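Local atomic coordinates of putative PadR-family transcriptional regulatory protein (Bacteroides fragilis, PDB entry 5H20), a protein that probably binds DNA through a winged helix-turn-helix domain and regulates transcription, as other PadR-family proteins do. Residues 52-55 and 56-60. Numbering follows the deposited sequence.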
# COMPACT_ATOMS: atom_id res chain seq x y z
N LEU A 52 8.11 4.27 -11.58
CA LEU A 52 8.12 3.55 -10.30
C LEU A 52 9.43 2.79 -10.08
O LEU A 52 10.00 2.81 -8.97
CB LEU A 52 6.92 2.61 -10.21
CG LEU A 52 5.56 3.08 -9.65
CD1 LEU A 52 5.26 4.57 -9.71
CD2 LEU A 52 4.46 2.26 -10.26
N LEU A 53 9.93 2.16 -11.15
CA LEU A 53 11.24 1.55 -11.16
C LEU A 53 12.31 2.57 -10.75
O LEU A 53 13.14 2.29 -9.87
CB LEU A 53 11.56 0.96 -12.54
CG LEU A 53 10.66 -0.14 -13.10
CD1 LEU A 53 11.12 -0.45 -14.52
CD2 LEU A 53 10.69 -1.37 -12.21
N THR A 54 12.26 3.74 -11.40
CA THR A 54 13.14 4.87 -11.12
C THR A 54 13.02 5.32 -9.65
O THR A 54 14.05 5.51 -8.99
CB THR A 54 12.93 6.03 -12.14
OG1 THR A 54 13.29 5.56 -13.45
CG2 THR A 54 13.79 7.25 -11.82
N ARG A 55 11.78 5.42 -9.15
CA ARG A 55 11.51 5.82 -7.76
C ARG A 55 12.07 4.81 -6.75
O ARG A 55 12.66 5.20 -5.74
CB ARG A 55 10.00 6.01 -7.55
CG ARG A 55 9.64 7.02 -6.48
CD ARG A 55 8.15 7.29 -6.46
NE ARG A 55 7.64 7.64 -7.79
CZ ARG A 55 6.55 8.37 -8.00
NH1 ARG A 55 5.87 8.84 -6.96
NH2 ARG A 55 6.15 8.64 -9.23
N LEU A 56 11.88 3.52 -7.03
CA LEU A 56 12.39 2.43 -6.19
C LEU A 56 13.93 2.33 -6.22
O LEU A 56 14.55 2.08 -5.18
CB LEU A 56 11.75 1.08 -6.55
CG LEU A 56 10.24 0.83 -6.28
CD1 LEU A 56 9.68 -0.19 -7.27
CD2 LEU A 56 9.95 0.39 -4.85
N LYS A 57 14.53 2.53 -7.40
CA LYS A 57 16.00 2.62 -7.53
C LYS A 57 16.57 3.79 -6.73
O LYS A 57 17.60 3.64 -6.07
CB LYS A 57 16.46 2.70 -9.00
CG LYS A 57 17.87 3.27 -9.17
CD LYS A 57 18.13 3.90 -10.53
CE LYS A 57 17.31 5.15 -10.81
NZ LYS A 57 18.15 6.39 -10.73
N ASN A 58 15.90 4.94 -6.82
CA ASN A 58 16.33 6.17 -6.13
C ASN A 58 16.32 6.04 -4.61
O ASN A 58 17.15 6.65 -3.94
CB ASN A 58 15.50 7.38 -6.59
CG ASN A 58 15.95 7.93 -7.93
OD1 ASN A 58 17.00 7.56 -8.46
ND2 ASN A 58 15.16 8.84 -8.49
N ASP A 59 15.40 5.24 -4.09
CA ASP A 59 15.37 4.91 -2.67
C ASP A 59 16.19 3.65 -2.34
O ASP A 59 16.09 3.11 -1.23
CB ASP A 59 13.91 4.79 -2.19
CG ASP A 59 13.79 4.82 -0.67
OD1 ASP A 59 14.58 5.53 -0.01
OD2 ASP A 59 12.90 4.13 -0.13
N ASP A 60 17.00 3.20 -3.31
CA ASP A 60 17.91 2.03 -3.17
C ASP A 60 17.20 0.71 -2.82
O ASP A 60 17.79 -0.16 -2.17
CB ASP A 60 19.05 2.33 -2.18
CG ASP A 60 20.06 3.37 -2.69
OD1 ASP A 60 19.83 4.01 -3.75
OD2 ASP A 60 21.09 3.54 -2.02
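The side chain of Leu56 rests against the carbonyl of Leu52 in the last turns of helix 46-58, which lies in the PadR-like winged helix-turn-helix domain and ends in a Schellman motif. The helical hydrogen bonds are tight at first: Leu56 N donates to Leu52 O at 2.8 Å, and Lys57 N to Leu53 O in the same way. The one from Asp59 N to Arg55 O has stretched to 3.2 Å, just where Asp59 leaves helical geometry. Asp60, with positive phi, then closes the motif, its N reaching back to Lys57 O, while Leu61 N bonds to Leu56 O.

On the buried side Leu56 sets its branch point CG 3.3 Å from Leu52 O, with CD1 following against the same oxygen. Leu53 faces helix 5-23, helix 30-39 and Leu62, and Leu56 also packs on Leu62 and on Val6 of the second subunit. Asp59 OD1 accepts a hydrogen bond from the backbone N of Asp4 of that subunit, tying the helix end into the dimer.

Toward solvent, where Asn58 is exposed, side chains touch each other more loosely: Thr54 CG2 is 3.9 Å from Asn58 ND2, though Asn58 CG sits 3.3 Å from Thr54 O. Lys57 starts with CG anti to its backbone N (chi1 160°), then bends at chi3 and chi4, which carries CE past Thr54 and lets NZ donate to Asn58 OD1 at 2.8 Å, tilted 29° from the plane of that amide carbonyl.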